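Local coordinates for protein uncharacterized HTH-type transcriptional regulator ygaV (Escherichia coli K12, PDB 3CUO) that regulates large-scale gene expression in response to sulfide, binding DNA and acting as both repressor and activator, at residues Leu28-Leu33 against Ala60-Glu65; Lys19-Pro24 against Ala88-Leu93. All coordinates share one frame; numbering follows the deposited sequence.

In the fold
Both contacts lie inside the arsR-type helix-turn-helix domain, their centres about 10 Å apart. Along the chain they come in the order 19-24, 28-33, 60-65, 88-93, so interaction 1 falls wholly within the span that interaction 2 brings together. Interaction 1 joins helix 24-33 to helix 52-64 of the predicted DNA-binding motif; interaction 2 joins helix 11-21 to helix 84-97. Leu30 ties them into one core: its CD1 lies 4.0 Å from Met21 CE, and Ile90 packs against its backbone. Other residues of 28-33, and several of 19-24 and 88-93, meet the second subunit, so shared apolar packing connects the predicted DNA-binding helix 52-64 with helices near the dimer interface.

Interaction 1. Residues Leu28-Leu33 against Ala60-Glu65; sequences LILCML and ARMRDE
Met62 reaches from helix 52-64 to helix 24-33 and touches two neighbouring side chains there with different atoms. Its terminal methyl CE meets the Ile29 side chain on both branches, 3.9 Å from Ile29 CD1 and 4.0 Å from Ile29 CG2. The sulfur is turned to Leu30 instead, with Met62 SD 4.0 Å from Leu30 CD2 and 4.1 Å from Leu30 CG. Both partners lie obliquely across the methionine chain. Met62 runs nearly straight through chi2 (-169°) and then folds at chi3 (-78°), a bend that carries CE to Ile29 while SD stays beside Leu30. The reach is needed because the backbones stand well apart: the nearest CA atoms, Leu30 CA and Met62 CA, are 9.7 Å from each other. Further out, Ile68 of strand 68-72 packs on both Leu30 and Met62, Thr48 of helix 41-48 lies against Ile29, and Val86 of helix 84-97 touches Leu30. With an alanine here the sulfur and methyl would be gone, and Ile29, Leu30 and Ile68 would probably be left with a gap between them and helix 52-64 held less firmly. No hydrogen bond or salt bridge spans the two segments, so this contact between 28-33 and 60-65, the latter in the predicted DNA-binding motif, rests on apolar packing and dispersion.

Interaction 2. Residues Lys19-Pro24 against Ala88-Leu93; sequences KAMSHP and AIIATL
No flat group stands between Met21 and Ile89, which meet through aliphatic carbons and a sulfur; the one aromatic ring of the two segments, that of His23, lies apart, makes an edge-to-face pair with His58 and caps the start of helix 24-33, ND1 accepting from Lys25 N. In the contact itself, Met21 CE presses on Ile89 CG2 at 3.4 Å, tighter than usual for two carbons, and Met21 SD lies 3.7 Å from Ile89 CD1. The methionine thus bears on both branches of the isoleucine. A bend at chi3 (59°) brings its methyl back over Ile89 CB, 3.8 Å from Met21 CE; Ile90 CG1 is a looser neighbour, 4.3 Å from that methyl. Next to Met21, Lys19 O receives both Ser22 OG (2.6 Å) and Ser22 N from the same face of its plane. Leu17 and Leu18 pack on Ile89, Leu27 and Leu67 on Met21. Across the dimer, Thr92 OG1 hydrogen-bonds Thr92 OG1 of the second subunit. Packing of an N-terminal helix against the C-terminal helix beside the subunit interface is characteristic of dimeric ArsR-family winged-helix regulators.

Interaction 1. Residues Leu28-Leu33 against Ala60-Glu65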
loop_
_atom_site.group_PDB
_atom_site.type_symbol
_atom_site.label_atom_id
_atom_site.label_comp_id
_atom_site.label_asym_id
_atom_site.label_seq_id
_atom_site.Cartn_x
_atom_site.Cartn_y
_atom_site.Cartn_z
ATOM N N LEU A 28 11.092 -5.389 -2.329
ATOM C CA LEU A 28 12.064 -6.270 -3.046
ATOM C C LEU A 28 11.997 -7.673 -2.527
ATOM O O LEU A 28 11.993 -8.648 -3.286
ATOM C CB LEU A 28 13.490 -5.732 -2.867
ATOM C CG LEU A 28 13.777 -4.316 -3.313
ATOM C CD1 LEU A 28 15.242 -3.953 -3.198
ATOM C CD2 LEU A 28 13.287 -4.205 -4.762
ATOM N N ILE A 29 11.869 -7.798 -1.218
ATOM C CA ILE A 29 11.719 -9.143 -0.560
ATOM C C ILE A 29 10.516 -9.881 -1.104
ATOM O O ILE A 29 10.605 -11.086 -1.518
ATOM C CB ILE A 29 11.616 -9.024 0.958
ATOM C CG1 ILE A 29 12.954 -8.742 1.614
ATOM C CG2 ILE A 29 11.005 -10.333 1.656
ATOM C CD1 ILE A 29 12.786 -8.313 3.138
ATOM N N LEU A 30 9.378 -9.214 -1.047
ATOM C CA LEU A 30 8.100 -9.765 -1.552
ATOM C C LEU A 30 8.159 -10.054 -3.032
ATOM O O LEU A 30 7.701 -11.095 -3.430
ATOM C CB LEU A 30 6.914 -8.879 -1.183
ATOM C CG LEU A 30 6.687 -8.618 0.290
ATOM C CD1 LEU A 30 5.629 -7.525 0.486
ATOM C CD2 LEU A 30 6.281 -9.878 1.046
ATOM N N CYS A 31 8.835 -9.214 -3.830
ATOM C CA CYS A 31 9.070 -9.543 -5.249
ATOM C C CYS A 31 9.911 -10.791 -5.414
ATOM O O CYS A 31 9.571 -11.654 -6.242
ATOM C CB CYS A 31 9.813 -8.447 -5.995
ATOM S SG CYS A 31 8.865 -7.006 -6.347
ATOM N N MET A 32 11.048 -10.862 -4.699
ATOM C CA MET A 32 11.873 -12.068 -4.735
ATOM C C MET A 32 11.107 -13.295 -4.302
ATOM O O MET A 32 11.320 -14.415 -4.811
ATOM C CB MET A 32 13.123 -11.911 -3.839
ATOM C CG MET A 32 14.250 -12.967 -4.099
ATOM S SD MET A 32 15.080 -12.774 -5.747
ATOM C CE MET A 32 15.411 -11.079 -5.901
ATOM N N LEU A 33 10.254 -13.150 -3.300
ATOM C CA LEU A 33 9.527 -14.319 -2.845
ATOM C C LEU A 33 8.438 -14.749 -3.810
ATOM O O LEU A 33 8.033 -15.890 -3.761
ATOM C CB LEU A 33 8.947 -14.096 -1.451
ATOM C CG LEU A 33 9.895 -13.898 -0.258
ATOM C CD1 LEU A 33 8.986 -13.744 1.000
ATOM C CD2 LEU A 33 10.880 -15.042 -0.170
ATOM N N ALA A 60 10.475 -11.240 10.146
ATOM C CA ALA A 60 9.717 -11.562 11.372
ATOM C C ALA A 60 8.533 -10.676 11.514
ATOM O O ALA A 60 7.407 -11.133 11.775
ATOM C CB ALA A 60 10.631 -11.486 12.657
ATOM N N ARG A 61 8.735 -9.386 11.226
ATOM C CA ARG A 61 7.629 -8.466 11.271
ATOM C C ARG A 61 6.598 -8.737 10.167
ATOM O O ARG A 61 5.424 -8.693 10.443
ATOM C CB ARG A 61 8.114 -6.984 11.220
ATOM C CG ARG A 61 9.270 -6.651 12.226
ATOM C CD ARG A 61 9.534 -5.144 12.230
ATOM N NE ARG A 61 10.871 -4.676 12.675
ATOM C CZ ARG A 61 11.763 -4.007 11.906
ATOM N NH1 ARG A 61 11.560 -3.748 10.610
ATOM N NH2 ARG A 61 12.928 -3.633 12.443
ATOM N N MET A 62 7.014 -9.012 8.937
ATOM C CA MET A 62 6.045 -9.321 7.893
ATOM C C MET A 62 5.274 -10.625 8.168
ATOM O O MET A 62 4.114 -10.742 7.826
ATOM C CB MET A 62 6.745 -9.381 6.537
ATOM C CG MET A 62 7.096 -7.998 5.988
ATOM S SD MET A 62 7.645 -7.943 4.258
ATOM C CE MET A 62 9.268 -8.519 4.730
ATOM N N ARG A 63 5.919 -11.585 8.804
ATOM C CA ARG A 63 5.243 -12.864 9.192
ATOM C C ARG A 63 4.170 -12.561 10.223
ATOM O O ARG A 63 3.045 -13.018 10.117
ATOM C CB ARG A 63 6.262 -13.866 9.747
ATOM C CG ARG A 63 5.640 -15.291 9.997
ATOM C CD ARG A 63 6.618 -16.232 10.588
ATOM N NE ARG A 63 7.307 -15.656 11.735
ATOM C CZ ARG A 63 8.611 -15.740 11.971
ATOM N NH1 ARG A 63 9.418 -16.399 11.153
ATOM N NH2 ARG A 63 9.109 -15.134 13.028
ATOM N N ASP A 64 4.561 -11.804 11.243
ATOM C CA ASP A 64 3.629 -11.307 12.262
ATOM C C ASP A 64 2.474 -10.512 11.703
ATOM O O ASP A 64 1.427 -10.573 12.245
ATOM C CB ASP A 64 4.298 -10.380 13.247
ATOM C CG ASP A 64 5.169 -11.085 14.209
ATOM O OD1 ASP A 64 4.910 -12.265 14.575
ATOM O OD2 ASP A 64 6.127 -10.402 14.639
ATOM N N GLU A 65 2.674 -9.826 10.598
ATOM C CA GLU A 65 1.615 -9.098 9.935
ATOM C C GLU A 65 0.789 -9.920 8.909
ATOM O O GLU A 65 -0.173 -9.405 8.299
ATOM C CB GLU A 65 2.246 -7.853 9.260
ATOM C CG GLU A 65 2.426 -6.707 10.212
ATOM C CD GLU A 65 1.089 -6.173 10.710
ATOM O OE1 GLU A 65 0.294 -5.644 9.898
ATOM O OE2 GLU A 65 0.793 -6.335 11.914
#

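Interaction 2. Residues Lys19-Pro24 against Ala88-Leu93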
loop_
_atom_site.group_PDB
_atom_site.type_symbol
_atom_site.label_atom_id
_atom_site.label_comp_id
_atom_site.label_asym_id
_atom_site.label_seq_id
_atom_site.Cartn_x
_atom_site.Cartn_y
_atom_site.Cartn_z
ATOM N N LYS A 19 0.526 -0.681 5.017
ATOM C CA LYS A 19 1.595 -0.206 5.894
ATOM C C LYS A 19 2.716 -1.222 6.046
ATOM O O LYS A 19 3.899 -0.839 6.022
ATOM C CB LYS A 19 1.014 0.181 7.233
ATOM C CG LYS A 19 2.061 0.644 8.249
ATOM C CD LYS A 19 1.421 1.599 9.260
ATOM C CE LYS A 19 2.073 1.488 10.662
ATOM N NZ LYS A 19 2.335 2.869 11.292
ATOM N N ALA A 20 2.364 -2.526 6.157
ATOM C CA ALA A 20 3.375 -3.556 6.230
ATOM C C ALA A 20 4.239 -3.712 4.973
ATOM O O ALA A 20 5.349 -4.243 5.032
ATOM C CB ALA A 20 2.704 -4.964 6.607
ATOM N N MET A 21 3.689 -3.363 3.821
ATOM C CA MET A 21 4.396 -3.469 2.582
ATOM C C MET A 21 5.133 -2.151 2.265
ATOM O O MET A 21 5.885 -2.117 1.322
ATOM C CB MET A 21 3.363 -3.714 1.437
ATOM C CG MET A 21 2.515 -5.025 1.569
ATOM S SD MET A 21 1.432 -5.442 0.118
ATOM C CE MET A 21 2.544 -5.570 -1.225
ATOM N N SER A 22 4.932 -1.082 3.035
ATOM C CA SER A 22 5.395 0.275 2.633
ATOM C C SER A 22 6.845 0.625 2.913
ATOM O O SER A 22 7.147 1.741 3.282
ATOM C CB SER A 22 4.509 1.362 3.255
ATOM O OG SER A 22 4.451 1.278 4.666
ATOM N N HIS A 23 7.744 -0.335 2.668
ATOM C CA HIS A 23 9.195 -0.164 2.817
ATOM C C HIS A 23 9.801 -0.712 1.539
ATOM O O HIS A 23 9.297 -1.706 1.026
ATOM C CB HIS A 23 9.693 -0.898 4.034
ATOM C CG HIS A 23 11.145 -0.647 4.346
ATOM N ND1 HIS A 23 12.179 -1.093 3.546
ATOM C CD2 HIS A 23 11.720 -0.026 5.402
ATOM C CE1 HIS A 23 13.325 -0.694 4.056
ATOM N NE2 HIS A 23 13.078 -0.076 5.201
ATOM N N PRO A 24 10.754 0.040 0.923
ATOM C CA PRO A 24 11.253 -0.424 -0.349
ATOM C C PRO A 24 11.906 -1.818 -0.321
ATOM O O PRO A 24 11.766 -2.590 -1.259
ATOM C CB PRO A 24 12.312 0.665 -0.736
ATOM C CG PRO A 24 12.483 1.491 0.497
ATOM C CD PRO A 24 11.325 1.361 1.314
ATOM N N ALA A 88 -1.382 -9.743 -5.384
ATOM C CA ALA A 88 -2.278 -8.765 -6.076
ATOM C C ALA A 88 -1.706 -7.374 -6.108
ATOM O O ALA A 88 -1.778 -6.674 -7.124
ATOM C CB ALA A 88 -3.643 -8.742 -5.407
ATOM N N ILE A 89 -1.165 -6.922 -4.969
ATOM C CA ILE A 89 -0.634 -5.569 -4.892
ATOM C C ILE A 89 0.645 -5.468 -5.686
ATOM O O ILE A 89 0.857 -4.509 -6.444
ATOM C CB ILE A 89 -0.468 -5.163 -3.442
ATOM C CG1 ILE A 89 -1.861 -5.020 -2.859
ATOM C CG2 ILE A 89 0.433 -3.860 -3.291
ATOM C CD1 ILE A 89 -1.936 -5.137 -1.420
ATOM N N ILE A 90 1.540 -6.438 -5.511
ATOM C CA ILE A 90 2.724 -6.519 -6.344
ATOM C C ILE A 90 2.451 -6.435 -7.845
ATOM O O ILE A 90 3.098 -5.692 -8.566
ATOM C CB ILE A 90 3.588 -7.817 -5.983
ATOM C CG1 ILE A 90 4.272 -7.580 -4.644
ATOM C CG2 ILE A 90 4.577 -8.074 -7.061
ATOM C CD1 ILE A 90 5.426 -8.624 -4.349
ATOM N N ALA A 91 1.483 -7.196 -8.306
ATOM C CA ALA A 91 1.122 -7.223 -9.713
ATOM C C ALA A 91 0.566 -5.859 -10.160
ATOM O O ALA A 91 0.898 -5.374 -11.272
ATOM C CB ALA A 91 0.083 -8.330 -9.933
ATOM N N THR A 92 -0.230 -5.196 -9.313
ATOM C CA THR A 92 -0.671 -3.822 -9.657
ATOM C C THR A 92 0.512 -2.850 -9.675
ATOM O O THR A 92 0.589 -1.976 -10.548
ATOM C CB THR A 92 -1.754 -3.368 -8.674
ATOM O OG1 THR A 92 -2.868 -4.257 -8.800
ATOM C CG2 THR A 92 -2.221 -1.951 -8.923
ATOM N N LEU A 93 1.438 -2.975 -8.713
ATOM C CA LEU A 93 2.574 -2.069 -8.694
ATOM C C LEU A 93 3.402 -2.237 -9.978
ATOM O O LEU A 93 3.844 -1.274 -10.594
ATOM C CB LEU A 93 3.422 -2.282 -7.455
ATOM C CG LEU A 93 2.833 -1.855 -6.113
ATOM C CD1 LEU A 93 3.778 -2.276 -5.049
ATOM C CD2 LEU A 93 2.623 -0.401 -6.014
#